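Side-chain contacts in 47 KDA membrane antigen (Treponema pallidum, PDB 1O75), which binds penicillin and has zinc-dependent carboxypeptidase activity on synthetic depsipeptides, so it possibly acts as a D,D-carboxypeptidase that lowers peptidoglycan cross-linking: residues Phe138-Ser142 against Glu143-Ile147; Leu235-Ala238 against Asp239-Leu243; Glu247-Asp250 against Tyr251-Phe255. The protein carries 2 engineered substitutions. All coordinates share one frame; numbering follows the deposited sequence.

Contact 1 of 3, residues Phe138-Ser142 against Glu143-Ile147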
loop_
_atom_site.group_PDB
_atom_site.type_symbol
_atom_site.label_atom_id
_atom_site.label_comp_id
_atom_site.label_asym_id
_atom_site.label_seq_id
_atom_site.Cartn_x
_atom_site.Cartn_y
_atom_site.Cartn_z
ATOM N N PHE B 138 -5.551 -7.704 -24.446
ATOM C CA PHE B 138 -5.001 -8.971 -24.911
ATOM C C PHE B 138 -4.986 -9.007 -26.451
ATOM O O PHE B 138 -5.692 -8.244 -27.097
ATOM C CB PHE B 138 -5.806 -10.161 -24.345
ATOM C CG PHE B 138 -7.248 -10.198 -24.779
ATOM C CD1 PHE B 138 -7.619 -10.851 -25.954
ATOM C CD2 PHE B 138 -8.237 -9.597 -24.004
ATOM C CE1 PHE B 138 -8.947 -10.905 -26.347
ATOM C CE2 PHE B 138 -9.570 -9.643 -24.387
ATOM C CZ PHE B 138 -9.930 -10.296 -25.561
ATOM N N MET B 139 -4.187 -9.904 -27.014
ATOM C CA MET B 139 -4.056 -10.034 -28.467
ATOM C C MET B 139 -4.769 -11.241 -29.066
ATOM O O MET B 139 -4.654 -12.359 -28.562
ATOM C CB MET B 139 -2.581 -10.149 -28.860
ATOM C CG MET B 139 -1.718 -8.975 -28.503
ATOM S SD MET B 139 -2.190 -7.497 -29.360
ATOM C CE MET B 139 -1.172 -6.279 -28.454
ATOM N N VAL B 140 -5.483 -11.006 -30.160
ATOM C CA VAL B 140 -6.177 -12.066 -30.882
ATOM C C VAL B 140 -5.888 -11.856 -32.371
ATOM O O VAL B 140 -6.316 -10.858 -32.961
ATOM C CB VAL B 140 -7.701 -12.025 -30.652
ATOM C CG1 VAL B 140 -8.384 -13.105 -31.479
ATOM C CG2 VAL B 140 -8.003 -12.245 -29.194
ATOM N N ASP B 141 -5.166 -12.800 -32.966
ATOM C CA ASP B 141 -4.800 -12.715 -34.374
ATOM C C ASP B 141 -4.175 -11.369 -34.665
ATOM O O ASP B 141 -4.618 -10.660 -35.560
ATOM C CB ASP B 141 -6.016 -12.888 -35.291
ATOM C CG ASP B 141 -6.564 -14.297 -35.276
ATOM O OD1 ASP B 141 -5.747 -15.246 -35.317
ATOM O OD2 ASP B 141 -7.808 -14.447 -35.234
ATOM N N SER B 142 -3.170 -10.999 -33.888
ATOM C CA SER B 142 -2.481 -9.740 -34.122
ATOM C C SER B 142 -3.327 -8.482 -33.896
ATOM O O SER B 142 -2.887 -7.371 -34.205
ATOM C CB SER B 142 -1.919 -9.735 -35.548
ATOM O OG SER B 142 -1.406 -11.018 -35.882
ATOM N N GLU B 143 -4.546 -8.642 -33.396
ATOM C CA GLU B 143 -5.379 -7.478 -33.091
ATOM C C GLU B 143 -5.500 -7.391 -31.566
ATOM O O GLU B 143 -5.519 -8.413 -30.881
ATOM C CB GLU B 143 -6.766 -7.600 -33.702
ATOM C CG GLU B 143 -6.838 -7.238 -35.170
ATOM C CD GLU B 143 -8.247 -6.835 -35.575
ATOM O OE1 GLU B 143 -8.655 -5.692 -35.251
ATOM O OE2 GLU B 143 -8.945 -7.668 -36.204
ATOM N N GLU B 144 -5.596 -6.175 -31.047
ATOM C CA GLU B 144 -5.662 -5.947 -29.607
ATOM C C GLU B 144 -7.059 -5.564 -29.128
ATOM O O GLU B 144 -7.789 -4.826 -29.795
ATOM C CB GLU B 144 -4.650 -4.856 -29.219
ATOM C CG GLU B 144 -4.486 -4.616 -27.717
ATOM C CD GLU B 144 -3.525 -3.477 -27.412
ATOM O OE1 GLU B 144 -3.121 -2.774 -28.359
ATOM O OE2 GLU B 144 -3.181 -3.277 -26.229
ATOM N N TYR B 145 -7.419 -6.071 -27.952
ATOM C CA TYR B 145 -8.725 -5.801 -27.359
ATOM C C TYR B 145 -8.545 -5.378 -25.911
ATOM O O TYR B 145 -7.783 -5.995 -25.197
ATOM C CB TYR B 145 -9.581 -7.069 -27.410
ATOM C CG TYR B 145 -9.934 -7.509 -28.811
ATOM C CD1 TYR B 145 -11.081 -7.029 -29.441
ATOM C CD2 TYR B 145 -9.109 -8.385 -29.515
ATOM C CE1 TYR B 145 -11.399 -7.408 -30.736
ATOM C CE2 TYR B 145 -9.418 -8.770 -30.815
ATOM C CZ TYR B 145 -10.565 -8.273 -31.414
ATOM O OH TYR B 145 -10.868 -8.650 -32.700
ATOM N N LYS B 146 -9.245 -4.328 -25.503
ATOM C CA LYS B 146 -9.184 -3.834 -24.134
ATOM C C LYS B 146 -10.138 -4.668 -23.264
ATOM O O LYS B 146 -11.342 -4.725 -23.528
ATOM C CB LYS B 146 -9.618 -2.375 -24.086
ATOM C CG LYS B 146 -9.711 -1.765 -22.680
ATOM C CD LYS B 146 -10.156 -0.320 -22.775
ATOM C CE LYS B 146 -11.026 0.128 -21.608
ATOM N NZ LYS B 146 -10.271 0.907 -20.584
ATOM N N ILE B 147 -9.589 -5.307 -22.235
ATOM C CA ILE B 147 -10.387 -6.136 -21.326
ATOM C C ILE B 147 -11.543 -5.359 -20.710
ATOM O O ILE B 147 -11.362 -4.246 -20.216
ATOM C CB ILE B 147 -9.490 -6.712 -20.208
ATOM C CG1 ILE B 147 -8.510 -7.705 -20.830
ATOM C CG2 ILE B 147 -10.367 -7.382 -19.099
ATOM C CD1 ILE B 147 -7.394 -8.180 -19.905
HETATM O O HOH W 1 -8.961 -10.304 -34.177
#
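F138 and Y145 face each other as a hydrogen-bonded pair of a tight antiparallel hairpin: each backbone N donates to the other's O at 2.9 Å. V140 and E143 repeat the pattern, with V140 N to E143 O at 2.7 Å, and close the loop as a two-residue type I' turn; D141 and S142 fill it with positive phi.

Aromatic and apolar packing covers the sheet face that carries F138, V140 and Y145. The two ring planes are 25° apart, slid so far that they barely overlap. What sits over the F138 ring is Y145 CB, 3.7 Å from CZ, while I147 CG1 meets the ring edge at CD2. With CG between its own N and carbonyl carbon (chi1 62°), F138 brings its ring under that CB. V140 CB packs 3.7 Å from Y145 CE2. On the other face the M139 chain, bent at chi2, lays SD 3.6 Å from E144 CB.

Water 1, lying in the plane of the Y145 ring, joins V140 O to Y145 OH and, weakly, to E143 OE2.

The carboxylate of E144 turns to S137 and K81. Strand 69-85 pairs with strand 143-163, and V73 of the former and V105 of strand 101-114 pack on F138.

Contact 2 of 3, residues Leu235-Ala238 against Asp239-Leu243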
loop_
_atom_site.group_PDB
_atom_site.type_symbol
_atom_site.label_atom_id
_atom_site.label_comp_id
_atom_site.label_asym_id
_atom_site.label_seq_id
_atom_site.Cartn_x
_atom_site.Cartn_y
_atom_site.Cartn_z
ATOM N N LEU B 235 0.443 -12.847 6.642
ATOM C CA LEU B 235 1.088 -14.156 6.808
ATOM C C LEU B 235 2.584 -14.138 7.130
ATOM O O LEU B 235 3.285 -13.166 6.824
ATOM C CB LEU B 235 0.879 -14.959 5.522
ATOM C CG LEU B 235 -0.589 -15.126 5.096
ATOM C CD1 LEU B 235 -0.647 -15.639 3.677
ATOM C CD2 LEU B 235 -1.306 -16.118 6.025
ATOM N N LYS B 236 3.065 -15.204 7.771
ATOM C CA LYS B 236 4.495 -15.348 8.052
ATOM C C LYS B 236 4.814 -16.838 7.973
ATOM O O LYS B 236 3.909 -17.674 7.849
ATOM C CB LYS B 236 4.882 -14.761 9.423
ATOM C CG LYS B 236 4.324 -15.501 10.635
ATOM C CD LYS B 236 4.717 -14.790 11.942
ATOM C CE LYS B 236 4.323 -15.623 13.169
ATOM N NZ LYS B 236 4.682 -14.918 14.425
ATOM N N ARG B 237 6.093 -17.179 8.015
ATOM C CA ARG B 237 6.478 -18.571 7.910
ATOM C C ARG B 237 6.263 -19.280 9.235
ATOM O O ARG B 237 6.335 -18.657 10.305
ATOM C CB ARG B 237 7.942 -18.686 7.471
ATOM C CG ARG B 237 8.177 -19.822 6.479
ATOM C CD ARG B 237 9.559 -19.728 5.822
ATOM N NE ARG B 237 10.623 -19.852 6.811
ATOM C CZ ARG B 237 11.913 -19.681 6.543
ATOM N NH1 ARG B 237 12.292 -19.379 5.306
ATOM N NH2 ARG B 237 12.819 -19.798 7.513
ATOM N N ALA B 238 6.015 -20.585 9.155
ATOM C CA ALA B 238 5.745 -21.393 10.345
ATOM C C ALA B 238 6.798 -21.218 11.446
ATOM O O ALA B 238 6.458 -21.209 12.625
ATOM C CB ALA B 238 5.604 -22.890 9.949
ATOM N N ASP B 239 8.065 -21.059 11.070
ATOM C CA ASP B 239 9.110 -20.889 12.074
ATOM C C ASP B 239 9.187 -19.478 12.642
ATOM O O ASP B 239 10.095 -19.168 13.407
ATOM C CB ASP B 239 10.480 -21.293 11.515
ATOM C CG ASP B 239 10.963 -20.378 10.387
ATOM O OD1 ASP B 239 10.203 -19.489 9.929
ATOM O OD2 ASP B 239 12.118 -20.565 9.947
ATOM N N GLY B 240 8.231 -18.620 12.291
ATOM C CA GLY B 240 8.253 -17.261 12.816
ATOM C C GLY B 240 8.936 -16.241 11.909
ATOM O O GLY B 240 8.800 -15.035 12.118
ATOM N N SER B 241 9.671 -16.714 10.906
ATOM C CA SER B 241 10.368 -15.820 9.976
ATOM C C SER B 241 9.409 -15.036 9.096
ATOM O O SER B 241 8.332 -15.516 8.752
ATOM C CB SER B 241 11.283 -16.609 9.035
ATOM O OG SER B 241 12.355 -17.185 9.737
ATOM N N GLU B 242 9.832 -13.838 8.713
ATOM C CA GLU B 242 9.058 -12.979 7.837
ATOM C C GLU B 242 9.232 -13.559 6.435
ATOM O O GLU B 242 10.317 -14.026 6.070
ATOM C CB GLU B 242 9.618 -11.558 7.956
ATOM C CG GLU B 242 9.436 -10.641 6.780
ATOM C CD GLU B 242 10.162 -9.322 7.018
ATOM O OE1 GLU B 242 9.570 -8.415 7.643
ATOM O OE2 GLU B 242 11.335 -9.220 6.617
ATOM N N LEU B 243 8.164 -13.550 5.653
ATOM C CA LEU B 243 8.210 -14.094 4.303
ATOM C C LEU B 243 8.922 -13.151 3.337
ATOM O O LEU B 243 8.775 -11.929 3.434
ATOM C CB LEU B 243 6.793 -14.323 3.767
ATOM C CG LEU B 243 5.934 -15.404 4.443
ATOM C CD1 LEU B 243 4.464 -15.187 4.108
ATOM C CD2 LEU B 243 6.410 -16.781 3.989
HETATM O O HOH W 2 5.808 -12.306 6.906
HETATM O O HOH W 3 7.503 -14.294 14.163
#
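R237 and D239, only two residues apart, grip each other side-on across a turn, and the same carboxylate also ties down the loop backbone. R237 NH2 meets D239 OD2 on its syn side at 2.6 Å, nearly straight at 173° and within the guanidinium plane. The second arm is longer: R237 NE reaches D239 OD1 at 3.2 Å from above the carboxylate plane, and the two flat groups are turned 42° against each other. From the opposite face of that plane S241 N also donates to D239 OD1, at 3.0 Å. One oxygen thus takes two N-H groups, which should hold the carboxylate's rotation. D239 can serve both because its CG stands between its own N and carbonyl carbon (chi1 66°), folding the acid back over the turn.

This is a type I turn from R237 to G240 with an Asx turn starting at D239, where strand 229-237 gives way to the loop before helix 245-252. G240 N donates to R237 O, and R237 N returns a bond to S241 O at 2.9 Å. G240 takes a positive phi, a backbone shape that suits glycine. S241 CB lies over one face of the R237 guanidinium, whose NH1 is taken up by E247 of the following helix.

Further back, L243 CD1 rests 3.6 Å from L235 O, with its CG against the backbone of K236. Water 2 bridges L235 O to L243 N, and water 3 links K236 NZ to G240 O. Beyond the loop, L212 of neighbouring strand 212-220 packs against both leucines, and E242 OE2 is hydrogen-bonded to H245 ND1 of the second subunit.

Contact 3 of 3, residues Glu247-Asp250 against Tyr251-Phe255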
loop_
_atom_site.group_PDB
_atom_site.type_symbol
_atom_site.label_atom_id
_atom_site.label_comp_id
_atom_site.label_asym_id
_atom_site.label_seq_id
_atom_site.Cartn_x
_atom_site.Cartn_y
_atom_site.Cartn_z
ATOM N N GLU B 247 8.669 -16.109 -1.337
ATOM C CA GLU B 247 7.892 -17.083 -0.567
ATOM C C GLU B 247 6.391 -16.751 -0.599
ATOM O O GLU B 247 5.560 -17.646 -0.663
ATOM C CB GLU B 247 8.409 -17.166 0.879
ATOM C CG GLU B 247 9.796 -17.867 0.978
ATOM C CD GLU B 247 10.435 -17.704 2.347
ATOM O OE1 GLU B 247 10.199 -16.668 3.005
ATOM O OE2 GLU B 247 11.189 -18.601 2.768
ATOM N N PHE B 248 6.043 -15.478 -0.569
ATOM C CA PHE B 248 4.633 -15.106 -0.613
ATOM C C PHE B 248 4.057 -15.400 -1.980
ATOM O O PHE B 248 2.950 -15.929 -2.106
ATOM C CB PHE B 248 4.443 -13.624 -0.294
ATOM C CG PHE B 248 3.010 -13.172 -0.412
ATOM C CD1 PHE B 248 2.032 -13.668 0.457
ATOM C CD2 PHE B 248 2.636 -12.275 -1.405
ATOM C CE1 PHE B 248 0.701 -13.268 0.333
ATOM C CE2 PHE B 248 1.314 -11.869 -1.540
ATOM C CZ PHE B 248 0.345 -12.362 -0.674
ATOM N N ILE B 249 4.807 -15.073 -3.026
ATOM C CA ILE B 249 4.317 -15.346 -4.365
ATOM C C ILE B 249 4.085 -16.847 -4.589
ATOM O O ILE B 249 3.098 -17.243 -5.206
ATOM C CB ILE B 249 5.298 -14.762 -5.414
ATOM C CG1 ILE B 249 5.192 -13.240 -5.380
ATOM C CG2 ILE B 249 4.972 -15.278 -6.813
ATOM C CD1 ILE B 249 3.798 -12.726 -5.671
ATOM N N ASP B 250 4.992 -17.687 -4.096
ATOM C CA ASP B 250 4.820 -19.129 -4.271
ATOM C C ASP B 250 3.499 -19.543 -3.611
ATOM O O ASP B 250 2.784 -20.408 -4.108
ATOM C CB ASP B 250 5.972 -19.914 -3.624
ATOM C CG ASP B 250 7.254 -19.884 -4.459
ATOM O OD1 ASP B 250 7.179 -19.634 -5.683
ATOM O OD2 ASP B 250 8.344 -20.133 -3.897
ATOM N N TYR B 251 3.179 -18.927 -2.486
ATOM C CA TYR B 251 1.930 -19.269 -1.817
ATOM C C TYR B 251 0.695 -18.828 -2.630
ATOM O O TYR B 251 -0.177 -19.651 -2.919
ATOM C CB TYR B 251 1.870 -18.650 -0.424
ATOM C CG TYR B 251 0.607 -19.055 0.341
ATOM C CD1 TYR B 251 0.493 -20.330 0.900
ATOM C CD2 TYR B 251 -0.473 -18.171 0.481
ATOM C CE1 TYR B 251 -0.664 -20.727 1.593
ATOM C CE2 TYR B 251 -1.650 -18.556 1.169
ATOM C CZ TYR B 251 -1.732 -19.837 1.718
ATOM O OH TYR B 251 -2.888 -20.258 2.341
ATOM N N VAL B 252 0.606 -17.560 -3.025
ATOM C CA VAL B 252 -0.591 -17.168 -3.774
ATOM C C VAL B 252 -0.663 -17.892 -5.107
ATOM O O VAL B 252 -1.752 -18.097 -5.639
ATOM C CB VAL B 252 -0.699 -15.615 -4.001
ATOM C CG1 VAL B 252 -0.912 -14.910 -2.675
ATOM C CG2 VAL B 252 0.579 -15.068 -4.706
ATOM N N MET B 253 0.481 -18.322 -5.646
ATOM C CA MET B 253 0.442 -19.031 -6.936
ATOM C C MET B 253 -0.066 -20.463 -6.743
ATOM O O MET B 253 -0.292 -21.182 -7.708
ATOM C CB MET B 253 1.815 -19.042 -7.612
ATOM C CG MET B 253 2.218 -17.677 -8.204
ATOM S SD MET B 253 1.074 -17.113 -9.502
ATOM C CE MET B 253 1.170 -15.397 -9.322
ATOM N N ASN B 254 -0.227 -20.870 -5.488
ATOM C CA ASN B 254 -0.770 -22.194 -5.172
ATOM C C ASN B 254 -2.087 -22.082 -4.389
ATOM O O ASN B 254 -2.718 -23.092 -4.027
ATOM C CB ASN B 254 0.266 -22.990 -4.389
ATOM C CG ASN B 254 1.316 -23.581 -5.312
ATOM O OD1 ASN B 254 1.007 -24.455 -6.118
ATOM N ND2 ASN B 254 2.534 -23.077 -5.232
ATOM N N PHE B 255 -2.498 -20.842 -4.136
ATOM C CA PHE B 255 -3.739 -20.595 -3.400
ATOM C C PHE B 255 -4.976 -20.991 -4.186
ATOM O O PHE B 255 -5.130 -20.648 -5.363
ATOM C CB PHE B 255 -3.863 -19.115 -3.044
ATOM C CG PHE B 255 -5.167 -18.760 -2.377
ATOM C CD1 PHE B 255 -5.335 -18.946 -1.001
ATOM C CD2 PHE B 255 -6.210 -18.205 -3.120
ATOM C CE1 PHE B 255 -6.527 -18.572 -0.373
ATOM C CE2 PHE B 255 -7.414 -17.826 -2.503
ATOM C CZ PHE B 255 -7.566 -18.011 -1.117
#
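Helical i to i+4 bonds link Y251 N to E247 O, V252 N to F248 O and M253 N to I249 O, the first long at 3.3 Å.

F248 and V252, one turn apart, make the closest apolar contact: the far end of the ring, CZ, comes 3.5 Å from V252 CG1, the two side chains crossing at a slant. F248 swings CG anti to its backbone N (chi1 176°), which carries the ring along the helix toward the valine. The other methyl, V252 CG2, lies 4.1 Å from I249 CD1. I249 and M253 run side by side in the same direction, with I249 CG2 3.9 Å from M253 CG.

Where helix 245-252 gives way to the loop, the side chain of N254 joins in: its ND2 donates to D250 O at 2.9 Å, tilted 23° from the carbonyl plane. A backbone bond from N254 N to Y251 O rounds off the chain as it turns into strand 255-262.

The sides of the helix divide among different neighbours. F111 of strand 101-114 packs on I249 and M253, whereas P292 touches F248 and W286 touches V252. Y251 meets the Y322 ring edge-to-face, and the backbone N of E247 is hydrogen-bonded to S244 OG.

Contact 3 is largely buried, and apolar packing dominates its side chains; contacts 1 and 2 are partly buried turns, with more polar and water-bridged chemistry. Contacts 2 and 3 are neighbours in chain and space, their centres about 13 Å apart: strand 229-237 leads through the loop of contact 2 into helix 245-252. The salt bridge from R237 NH1 to E247 OE2, 2.9 Å, connects the two, and L235 packs on Y251. Contact 1 lies in the Tp47 domain a region, about 29 Å between centres from contact 3, yet strand 101-114 packs on both. The segments of contacts 1 and 2 also reach the second subunit, K146 and E242 each hydrogen-bonding to it.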